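Local coordinates for protein TetR family transcriptional regulator (Chloroflexus aurantiacus, PDB 3NRG) that probably binds regulatory DNA through an N-terminal helix-turn-helix domain and so controls transcription, as TetR-family regulators generally do, at residues Leu23-Phe26 with Ala27-Tyr31; Gly98-Phe101 with Gln102-Pro106; Ile111-Lys114 with Ala115-Asp119; Val163-Val166 with Val167-Leu171. All coordinates share one frame; numbering follows the deposited sequence. Where two conformers were deposited one is given.

Contact 1: Leu23-Phe26 with Ala27-Tyr31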
loop_
_atom_site.group_PDB
_atom_site.type_symbol
_atom_site.label_atom_id
_atom_site.label_comp_id
_atom_site.label_asym_id
_atom_site.label_seq_id
_atom_site.Cartn_x
_atom_site.Cartn_y
_atom_site.Cartn_z
ATOM N N LEU A 23 -9.519 -3.808 -10.506
ATOM C CA LEU A 23 -8.855 -2.870 -9.593
ATOM C C LEU A 23 -9.807 -1.748 -9.175
ATOM O O LEU A 23 -9.955 -1.495 -7.980
ATOM C CB LEU A 23 -7.568 -2.288 -10.220
ATOM C CG LEU A 23 -6.378 -3.239 -10.314
ATOM C CD1 LEU A 23 -5.263 -2.631 -11.125
ATOM C CD2 LEU A 23 -5.876 -3.622 -8.946
ATOM N N ASP A 24 -10.505 -1.126 -10.154
ATOM C CA ASP A 24 -11.477 -0.063 -9.887
ATOM C C ASP A 24 -12.597 -0.537 -8.959
ATOM O O ASP A 24 -12.871 0.121 -7.961
ATOM C CB ASP A 24 -12.067 0.488 -11.201
ATOM C CG ASP A 24 -11.181 1.487 -11.920
ATOM O OD1 ASP A 24 -10.501 2.284 -11.230
ATOM O OD2 ASP A 24 -11.252 1.551 -13.167
ATOM N N GLU A 25 -13.204 -1.708 -9.259
ATOM C CA GLU A 25 -14.303 -2.283 -8.474
ATOM C C GLU A 25 -13.909 -2.589 -7.014
ATOM O O GLU A 25 -14.663 -2.263 -6.096
ATOM C CB GLU A 25 -14.864 -3.544 -9.173
ATOM C CG GLU A 25 -16.092 -4.148 -8.499
ATOM C CD GLU A 25 -17.383 -3.352 -8.596
ATOM O OE1 GLU A 25 -17.461 -2.429 -9.440
ATOM O OE2 GLU A 25 -18.338 -3.688 -7.855
ATOM N N PHE A 26 -12.748 -3.223 -6.803
ATOM C CA PHE A 26 -12.295 -3.578 -5.458
ATOM C C PHE A 26 -11.736 -2.383 -4.650
ATOM O O PHE A 26 -11.730 -2.435 -3.419
ATOM C CB PHE A 26 -11.303 -4.751 -5.490
ATOM C CG PHE A 26 -11.964 -6.107 -5.580
ATOM C CD1 PHE A 26 -12.095 -6.756 -6.803
ATOM C CD2 PHE A 26 -12.458 -6.737 -4.443
ATOM C CE1 PHE A 26 -12.688 -8.020 -6.884
ATOM C CE2 PHE A 26 -13.077 -7.989 -4.531
ATOM C CZ PHE A 26 -13.179 -8.624 -5.750
ATOM N N ALA A 27 -11.298 -1.306 -5.332
ATOM C CA ALA A 27 -10.786 -0.117 -4.647
ATOM C C ALA A 27 -11.911 0.880 -4.320
ATOM O O ALA A 27 -11.864 1.537 -3.272
ATOM C CB ALA A 27 -9.720 0.559 -5.491
ATOM N N GLN A 28 -12.919 0.993 -5.215
ATOM C CA GLN A 28 -14.043 1.924 -5.048
ATOM C C GLN A 28 -15.150 1.372 -4.136
ATOM O O GLN A 28 -16.007 2.139 -3.685
ATOM C CB GLN A 28 -14.633 2.316 -6.413
ATOM C CG GLN A 28 -13.702 3.170 -7.273
ATOM C CD GLN A 28 -14.203 3.321 -8.701
ATOM O OE1 GLN A 28 -15.378 3.075 -9.018
ATOM N NE2 GLN A 28 -13.322 3.747 -9.591
ATOM N N ASN A 29 -15.155 0.044 -3.884
ATOM C CA ASN A 29 -16.205 -0.593 -3.083
ATOM C C ASN A 29 -15.644 -1.542 -2.024
ATOM O O ASN A 29 -14.564 -2.112 -2.209
ATOM C CB ASN A 29 -17.184 -1.366 -3.993
ATOM C CG ASN A 29 -17.857 -0.522 -5.037
ATOM O OD1 ASN A 29 -18.860 0.147 -4.777
ATOM N ND2 ASN A 29 -17.340 -0.563 -6.254
ATOM N N ASP A 30 -16.410 -1.738 -0.924
ATOM C CA ASP A 30 -16.073 -2.688 0.144
ATOM C C ASP A 30 -16.259 -4.110 -0.393
ATOM O O ASP A 30 -17.086 -4.317 -1.281
ATOM C CB ASP A 30 -16.989 -2.453 1.375
ATOM C CG ASP A 30 -16.903 -3.530 2.451
ATOM O OD1 ASP A 30 -15.822 -3.684 3.050
ATOM O OD2 ASP A 30 -17.921 -4.215 2.687
ATOM N N TYR A 31 -15.495 -5.091 0.139
ATOM C CA TYR A 31 -15.580 -6.494 -0.305
ATOM C C TYR A 31 -17.031 -7.013 -0.476
ATOM O O TYR A 31 -17.343 -7.628 -1.497
ATOM C CB TYR A 31 -14.763 -7.423 0.620
ATOM C CG TYR A 31 -14.712 -8.853 0.129
ATOM C CD1 TYR A 31 -13.756 -9.261 -0.796
ATOM C CD2 TYR A 31 -15.656 -9.788 0.547
ATOM C CE1 TYR A 31 -13.740 -10.562 -1.293
ATOM C CE2 TYR A 31 -15.647 -11.092 0.059
ATOM C CZ TYR A 31 -14.695 -11.471 -0.872
ATOM O OH TYR A 31 -14.673 -12.760 -1.337
#
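Asn29 folds its side-chain amide back onto the carbonyl oxygen of Glu25, just where helix 12-28 ends in the TetR-type DNA-binding domain, ahead of the predicted helix-turn-helix motif. The polar contacts start with the last helical bonds, from Ala27 N to Leu23 O and from Gln28 N to Asp24 O (2.9 Å). Asn29 ND2 then reaches Glu25 O at 3.2 Å along a fairly straight path (161°), lying in the carbonyl plane on a lone pair, with the oxygen almost in the plane of the amide. With CG beside its own backbone N (chi1 -58°), the amide turns back toward the helix. Asn29 N adds only a weak bond to the same oxygen, so an alanine here would probably leave Glu25 O weakly held and the helix end freer to fray. The Glu25 carboxylate itself is engaged by Ser35 N and Arg38, which ties this helix to the start of the DNA-binding motif. Asp24 and Gln28 run alongside each other, carboxylate and amide planes 35° apart, with OD1 of Asp24 3.6 Å from NE2 of Gln28. The apolar contact comes last: Phe26, which also packs on Leu64 and Ile111, offers its ring edge to Tyr31, whose CD1 lies near the plane of that ring, 4.0 Å from Phe26 CE2.

Contact 2: Gly98-Phe101 with Gln102-Pro106; sequences GIQF and QFHNP
Phe103 lies back along its helix over Ile99; its near end meets the Ile99 carbonyl oxygen and its far end the Ile99 methyl CG2. CB sits 3.7 Å from Ile99 O. CG and CD1 follow close to the same oxygen, which lies over the ring face toward its rim, 3.4 Å from CG. With CG beside the backbone N (chi1 -67°), the ring is swung toward the preceding turn. At the far end CE2 and CZ meet the methyl CG2 of Ile99, each at 3.6 Å; this methyl stands over the face, 25° off the ring normal, in a CH-pi contact. All this happens in the last turns of helix 87-104, part of the all-helical C-terminal domain of the TetR fold, where Ile99 and Phe103 also pack on helices 157-179 and 196-214. One residue on, His104 N bonds to Gln100 O at 3.1 Å. Its ring ND1 approaches that oxygen from the opposite face of the carbonyl, although the side chain has a second conformer, which makes this grip less certain. Asn105, where the chain leaves the helix, donates its N to Phe101 O at 2.9 Å and lays CB over one face of the Phe101 ring; its OD1 is 3.4 Å from Phe101 CE1.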
loop_
_atom_site.group_PDB
_atom_site.type_symbol
_atom_site.label_atom_id
_atom_site.label_comp_id
_atom_site.label_asym_id
_atom_site.label_seq_id
_atom_site.Cartn_x
_atom_site.Cartn_y
_atom_site.Cartn_z
ATOM N N GLY A 98 7.142 4.419 0.286
ATOM C CA GLY A 98 5.762 4.027 0.560
ATOM C C GLY A 98 4.749 4.950 -0.085
ATOM O O GLY A 98 3.761 4.489 -0.661
ATOM N N ILE A 99 5.016 6.262 -0.027
ATOM C CA ILE A 99 4.168 7.294 -0.624
ATOM C C ILE A 99 4.251 7.253 -2.176
ATOM O O ILE A 99 3.223 7.378 -2.849
ATOM C CB ILE A 99 4.531 8.688 -0.016
ATOM C CG1 ILE A 99 4.071 8.768 1.478
ATOM C CG2 ILE A 99 3.936 9.833 -0.835
ATOM C CD1 ILE A 99 4.790 9.848 2.347
ATOM N N GLN A 100 5.466 7.021 -2.731
ATOM C CA GLN A 100 5.656 6.945 -4.186
ATOM C C GLN A 100 4.957 5.721 -4.784
ATOM O O GLN A 100 4.369 5.823 -5.862
ATOM C CB GLN A 100 7.148 6.961 -4.562
ATOM C CG GLN A 100 7.831 8.326 -4.389
ATOM C CD GLN A 100 7.230 9.401 -5.266
ATOM O OE1 GLN A 100 6.430 10.228 -4.811
ATOM N NE2 GLN A 100 7.619 9.424 -6.538
ATOM N N PHE A 101 4.980 4.576 -4.063
ATOM C CA PHE A 101 4.300 3.356 -4.508
ATOM C C PHE A 101 2.777 3.560 -4.548
ATOM O O PHE A 101 2.107 3.049 -5.449
ATOM C CB PHE A 101 4.664 2.150 -3.607
ATOM C CG PHE A 101 3.914 0.892 -3.982
ATOM C CD1 PHE A 101 4.243 0.186 -5.136
ATOM C CD2 PHE A 101 2.813 0.474 -3.245
ATOM C CE1 PHE A 101 3.480 -0.913 -5.543
ATOM C CE2 PHE A 101 2.065 -0.638 -3.643
ATOM C CZ PHE A 101 2.408 -1.329 -4.785
ATOM N N GLN A 102 2.237 4.295 -3.558
ATOM C CA GLN A 102 0.819 4.614 -3.470
ATOM C C GLN A 102 0.379 5.505 -4.656
ATOM O O GLN A 102 -0.656 5.250 -5.260
ATOM C CB GLN A 102 0.517 5.311 -2.131
ATOM C CG GLN A 102 -0.978 5.488 -1.860
ATOM C CD GLN A 102 -1.268 6.427 -0.717
ATOM O OE1 GLN A 102 -0.548 6.474 0.293
ATOM N NE2 GLN A 102 -2.375 7.154 -0.828
ATOM N N PHE A 103 1.185 6.532 -4.990
ATOM C CA PHE A 103 0.882 7.472 -6.075
ATOM C C PHE A 103 0.965 6.822 -7.478
ATOM O O PHE A 103 0.236 7.248 -8.386
ATOM C CB PHE A 103 1.799 8.707 -5.992
ATOM C CG PHE A 103 1.600 9.617 -4.786
ATOM C CD1 PHE A 103 0.573 9.380 -3.871
ATOM C CD2 PHE A 103 2.405 10.737 -4.599
ATOM C CE1 PHE A 103 0.385 10.226 -2.773
ATOM C CE2 PHE A 103 2.202 11.591 -3.509
ATOM C CZ PHE A 103 1.193 11.332 -2.606
ATOM N N HIS A 104 1.862 5.794 -7.656
ATOM C CA HIS A 104 2.022 5.098 -8.939
ATOM C C HIS A 104 1.058 3.910 -9.066
ATOM O O HIS A 104 0.728 3.495 -10.183
ATOM C CB HIS A 104 3.478 4.640 -9.141
ATOM C CG HIS A 104 4.433 5.762 -9.415
ATOM N ND1 HIS A 104 5.265 6.262 -8.428
ATOM C CD2 HIS A 104 4.656 6.447 -10.560
ATOM C CE1 HIS A 104 5.968 7.223 -9.004
ATOM N NE2 HIS A 104 5.639 7.369 -10.286
ATOM N N ASN A 105 0.596 3.366 -7.920
ATOM C CA ASN A 105 -0.353 2.244 -7.901
ATOM C C ASN A 105 -1.500 2.553 -6.925
ATOM O O ASN A 105 -1.633 1.880 -5.899
ATOM C CB ASN A 105 0.364 0.937 -7.524
ATOM C CG ASN A 105 1.439 0.547 -8.509
ATOM O OD1 ASN A 105 2.627 0.817 -8.305
ATOM N ND2 ASN A 105 1.038 -0.066 -9.623
ATOM N N PRO A 106 -2.333 3.596 -7.211
ATOM C CA PRO A 106 -3.355 4.003 -6.229
ATOM C C PRO A 106 -4.431 2.973 -5.935
ATOM O O PRO A 106 -4.885 2.887 -4.796
ATOM C CB PRO A 106 -3.933 5.296 -6.824
ATOM C CG PRO A 106 -3.608 5.231 -8.271
ATOM C CD PRO A 106 -2.304 4.513 -8.370
#

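Contact 3: Ile111-Lys114 with Ala115-Asp119; sequences IAYK and ALYDD
Lys114 O takes two backbone donors as helix 106-114 runs out, Asp118 N at 2.8 Å, nearly in line with the C=O bond, and Tyr117 N at 3.0 Å from above the carbonyl plane. Before it, Ala115 N still bonds to Ile111 O in the helical manner, whereas Leu116 N goes only three residues back, to Tyr113 O. The tightened turn brings two aromatic side chains together. Tyr117 turns an edge to the face of Tyr113 in a T-shaped pair, with ring planes at 67° and centroids 5.3 Å apart. The atom that does the touching is CE2 of Tyr117, off-centre over the face and 3.6 Å from CZ of Tyr113. With chi1 of Tyr113 at 178°, its CG points opposite the backbone N, and Tyr117 swings its CG to the N side, so the two rings converge. Both hydroxyls are hydrogen-bonded to the carboxylate of Glu170, one to each oxygen, so the pair is fastened to helix 157-179. The place is a junction in the TetR fold: Ile111 faces Leu23 and Phe26 of the DNA-binding domain, and the chain beyond Lys114 leads on to helix 124-147 of the C-terminal domain. Leu116 leans its CD1 toward Tyr113 CD1, 4.2 Å away, and packs on Thr169. The extended Lys114 chain crosses Asp118 obliquely, its CD 3.8 Å from OD2. In the conformer given, NZ stops 4.9 Å from Asp118 OD2 and makes a weak hydrogen bond to Ala27 O, a placement left doubtful by the second conformer.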
loop_
_atom_site.group_PDB
_atom_site.type_symbol
_atom_site.label_atom_id
_atom_site.label_comp_id
_atom_site.label_asym_id
_atom_site.label_seq_id
_atom_site.Cartn_x
_atom_site.Cartn_y
_atom_site.Cartn_z
ATOM N N ILE A 111 -6.762 -1.042 -2.176
ATOM C CA ILE A 111 -7.241 -2.396 -1.860
ATOM C C ILE A 111 -6.484 -2.950 -0.622
ATOM O O ILE A 111 -7.110 -3.484 0.296
ATOM C CB ILE A 111 -7.128 -3.335 -3.106
ATOM C CG1 ILE A 111 -8.076 -2.864 -4.238
ATOM C CG2 ILE A 111 -7.403 -4.801 -2.726
ATOM C CD1 ILE A 111 -7.721 -3.399 -5.639
ATOM N N ALA A 112 -5.153 -2.755 -0.580
ATOM C CA ALA A 112 -4.314 -3.183 0.545
ATOM C C ALA A 112 -4.631 -2.372 1.817
ATOM O O ALA A 112 -4.578 -2.916 2.924
ATOM C CB ALA A 112 -2.843 -3.041 0.182
ATOM N N TYR A 113 -4.976 -1.072 1.648
ATOM C CA TYR A 113 -5.329 -0.182 2.754
ATOM C C TYR A 113 -6.655 -0.596 3.395
ATOM O O TYR A 113 -6.760 -0.597 4.627
ATOM C CB TYR A 113 -5.392 1.280 2.271
ATOM C CG TYR A 113 -5.808 2.272 3.341
ATOM C CD1 TYR A 113 -4.898 2.726 4.291
ATOM C CD2 TYR A 113 -7.088 2.823 3.350
ATOM C CE1 TYR A 113 -5.272 3.648 5.270
ATOM C CE2 TYR A 113 -7.471 3.751 4.319
ATOM C CZ TYR A 113 -6.559 4.164 5.275
ATOM O OH TYR A 113 -6.932 5.081 6.225
ATOM N N LYS A 114 -7.677 -0.947 2.557
ATOM C CA LYS A 114 -8.988 -1.362 3.060
ATOM C C LYS A 114 -8.903 -2.685 3.836
ATOM O O LYS A 114 -9.664 -2.889 4.775
ATOM C CB LYS A 114 -10.011 -1.468 1.915
ATOM C CG LYS A 114 -10.594 -0.128 1.475
ATOM C CD LYS A 114 -11.766 -0.326 0.513
ATOM C CE LYS A 114 -12.512 0.956 0.253
ATOM N NZ LYS A 114 -13.733 0.727 -0.549
ATOM N N ALA A 115 -7.941 -3.570 3.463
ATOM C CA ALA A 115 -7.738 -4.870 4.123
ATOM C C ALA A 115 -7.373 -4.716 5.614
ATOM O O ALA A 115 -7.583 -5.645 6.396
ATOM C CB ALA A 115 -6.656 -5.661 3.399
ATOM N N LEU A 116 -6.830 -3.537 6.001
ATOM C CA LEU A 116 -6.468 -3.232 7.389
ATOM C C LEU A 116 -7.705 -3.064 8.287
ATOM O O LEU A 116 -7.606 -3.261 9.501
ATOM C CB LEU A 116 -5.633 -1.942 7.455
ATOM C CG LEU A 116 -4.238 -1.987 6.849
ATOM C CD1 LEU A 116 -3.713 -0.594 6.629
ATOM C CD2 LEU A 116 -3.283 -2.790 7.716
ATOM N N TYR A 117 -8.849 -2.646 7.703
ATOM C CA TYR A 117 -10.052 -2.329 8.474
ATOM C C TYR A 117 -11.255 -3.213 8.129
ATOM O O TYR A 117 -11.988 -3.627 9.030
ATOM C CB TYR A 117 -10.417 -0.832 8.308
ATOM C CG TYR A 117 -9.240 0.108 8.489
ATOM C CD1 TYR A 117 -8.773 0.440 9.759
ATOM C CD2 TYR A 117 -8.586 0.658 7.390
ATOM C CE1 TYR A 117 -7.670 1.274 9.929
ATOM C CE2 TYR A 117 -7.486 1.499 7.549
ATOM C CZ TYR A 117 -7.034 1.809 8.822
ATOM O OH TYR A 117 -5.957 2.642 8.983
ATOM N N ASP A 118 -11.481 -3.466 6.832
ATOM C CA ASP A 118 -12.643 -4.219 6.361
ATOM C C ASP A 118 -12.555 -5.730 6.621
ATOM O O ASP A 118 -11.457 -6.292 6.651
ATOM C CB ASP A 118 -12.905 -3.932 4.867
ATOM C CG ASP A 118 -13.269 -2.477 4.558
ATOM O OD1 ASP A 118 -13.369 -1.666 5.517
ATOM O OD2 ASP A 118 -13.451 -2.151 3.361
ATOM N N ASP A 119 -13.729 -6.387 6.795
ATOM C CA ASP A 119 -13.808 -7.839 7.000
ATOM C C ASP A 119 -13.607 -8.535 5.658
ATOM O O ASP A 119 -14.570 -8.762 4.917
ATOM C CB ASP A 119 -15.165 -8.237 7.642
ATOM C CG ASP A 119 -15.262 -9.700 8.090
ATOM O OD1 ASP A 119 -14.829 -10.594 7.319
ATOM O OD2 ASP A 119 -15.856 -9.953 9.162
#

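Contact 4: Val163-Val166 with Val167-Leu171; sequences VLNV and VFTEL
Thr169 grips the carbonyl oxygen of Asn165 twice, with its hydroxyl OG1 at 2.7 Å and with its backbone N at 3.0 Å. The two donors come to Asn165 O from opposite faces of the carbonyl plane. OG1 can do this because it sits beside the threonine's own backbone N (chi1 -63°), folded toward the previous turn, while the methyl CG2 points off in another direction and rests against Leu116. A valine in place of the threonine would probably leave Asn165 O with only the backbone N-H of this pair, its second donor lost. One residue earlier, Phe168 N bonds to Leu164 O at 3.0 Å and almost straight, 172° at the hydrogen. The Phe168 ring stays over the same turn, its CE1 4.3 Å from CD2 of Leu164. Val167 likewise sets its methyl CG2 near Val163 O. In the next shell, the Asn165 side chain does not turn to the threonine hydroxyl: its OD1 is hydrogen-bonded to Ser134 OG on helix 124-147. From that same helix Phe138 meets the Phe168 ring at a steep angle and also packs on Leu164. Leu91 and Leu95 of helix 87-104 press on Phe168 too, and Val206 of helix 196-214 lies against Val167. The arrangement is that of a long helix, 157-179, whose sides are met by several other helices, as expected in the all-helical C-terminal domain of a TetR-family regulator.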
loop_
_atom_site.group_PDB
_atom_site.type_symbol
_atom_site.label_atom_id
_atom_site.label_comp_id
_atom_site.label_asym_id
_atom_site.label_seq_id
_atom_site.Cartn_x
_atom_site.Cartn_y
_atom_site.Cartn_z
ATOM N N VAL A 163 3.331 4.453 16.893
ATOM C CA VAL A 163 3.375 5.830 16.370
ATOM C C VAL A 163 3.919 5.856 14.933
ATOM O O VAL A 163 3.337 6.511 14.075
ATOM C CB VAL A 163 4.168 6.789 17.321
ATOM C CG1 VAL A 163 4.272 8.195 16.734
ATOM C CG2 VAL A 163 3.532 6.835 18.707
ATOM N N LEU A 164 5.012 5.117 14.667
ATOM C CA LEU A 164 5.601 5.039 13.323
ATOM C C LEU A 164 4.626 4.386 12.330
ATOM O O LEU A 164 4.396 4.929 11.246
ATOM C CB LEU A 164 6.929 4.264 13.349
ATOM C CG LEU A 164 8.109 4.944 14.072
ATOM C CD1 LEU A 164 9.193 3.944 14.390
ATOM C CD2 LEU A 164 8.679 6.079 13.249
ATOM N N ASN A 165 4.007 3.253 12.728
ATOM C CA ASN A 165 3.063 2.520 11.881
ATOM C C ASN A 165 1.844 3.355 11.472
ATOM O O ASN A 165 1.492 3.357 10.297
ATOM C CB ASN A 165 2.633 1.206 12.542
ATOM C CG ASN A 165 1.803 0.320 11.639
ATOM O OD1 ASN A 165 2.259 -0.146 10.585
ATOM N ND2 ASN A 165 0.572 0.058 12.042
ATOM N N VAL A 166 1.210 4.078 12.424
ATOM C CA VAL A 166 0.025 4.903 12.107
ATOM C C VAL A 166 0.357 6.089 11.202
ATOM O O VAL A 166 -0.431 6.427 10.326
ATOM C CB VAL A 166 -0.817 5.315 13.353
ATOM C CG1 VAL A 166 -1.392 4.088 14.054
ATOM C CG2 VAL A 166 -0.008 6.180 14.327
ATOM N N VAL A 167 1.540 6.689 11.381
ATOM C CA VAL A 167 1.991 7.812 10.556
ATOM C C VAL A 167 2.254 7.335 9.126
ATOM O O VAL A 167 1.682 7.887 8.180
ATOM C CB VAL A 167 3.232 8.513 11.178
ATOM C CG1 VAL A 167 3.899 9.439 10.173
ATOM C CG2 VAL A 167 2.855 9.274 12.447
ATOM N N PHE A 168 3.068 6.265 8.975
ATOM C CA PHE A 168 3.413 5.690 7.664
ATOM C C PHE A 168 2.170 5.204 6.883
ATOM O O PHE A 168 2.131 5.305 5.657
ATOM C CB PHE A 168 4.429 4.541 7.830
ATOM C CG PHE A 168 5.874 4.975 7.894
ATOM C CD1 PHE A 168 6.341 5.744 8.954
ATOM C CD2 PHE A 168 6.786 4.561 6.930
ATOM C CE1 PHE A 168 7.681 6.139 9.018
ATOM C CE2 PHE A 168 8.130 4.938 7.005
ATOM C CZ PHE A 168 8.567 5.737 8.039
ATOM N N THR A 169 1.178 4.675 7.595
ATOM C CA THR A 169 -0.049 4.162 6.995
ATOM C C THR A 169 -0.948 5.289 6.464
ATOM O O THR A 169 -1.590 5.117 5.423
ATOM C CB THR A 169 -0.785 3.274 8.021
ATOM O OG1 THR A 169 0.042 2.157 8.333
ATOM C CG2 THR A 169 -2.133 2.791 7.527
ATOM N N GLU A 170 -0.999 6.434 7.176
ATOM C CA GLU A 170 -1.948 7.497 6.864
ATOM C C GLU A 170 -1.388 8.731 6.149
ATOM O O GLU A 170 -2.183 9.525 5.633
ATOM C CB GLU A 170 -2.717 7.915 8.127
ATOM C CG GLU A 170 -3.482 6.782 8.795
ATOM C CD GLU A 170 -4.712 6.276 8.062
ATOM O OE1 GLU A 170 -5.188 6.964 7.129
ATOM O OE2 GLU A 170 -5.226 5.206 8.455
ATOM N N LEU A 171 -0.046 8.935 6.143
ATOM C CA LEU A 171 0.522 10.151 5.545
ATOM C C LEU A 171 0.140 10.392 4.080
ATOM O O LEU A 171 -0.288 11.490 3.747
ATOM C CB LEU A 171 2.040 10.272 5.764
ATOM C CG LEU A 171 2.659 11.647 5.382
ATOM C CD1 LEU A 171 1.931 12.812 6.095
ATOM C CD2 LEU A 171 4.143 11.684 5.669
#

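In the fold
The contacts follow one another along the chain from 1 to 4. Contact 1 closes helix 12-28 in the TetR DNA-binding region; the others belong to the C-terminal region, contact 2 at the end of helix 87-104, contact 3 at the end of helix 106-114 and in the loop after it, and contact 4 within helix 157-179. Contact 3 is the middle piece: its centre lies about 11 Å from that of contact 1, which it touches through Lys114, and about 15 Å from that of contact 4, which it meets through Glu170. Contact 2 meets contact 4 where Ile99 packs on Leu171. Contacts 1 and 4 stay about 13 Å apart at their nearest atoms, so residues 111-119 bridge them, plausibly linking the two regions.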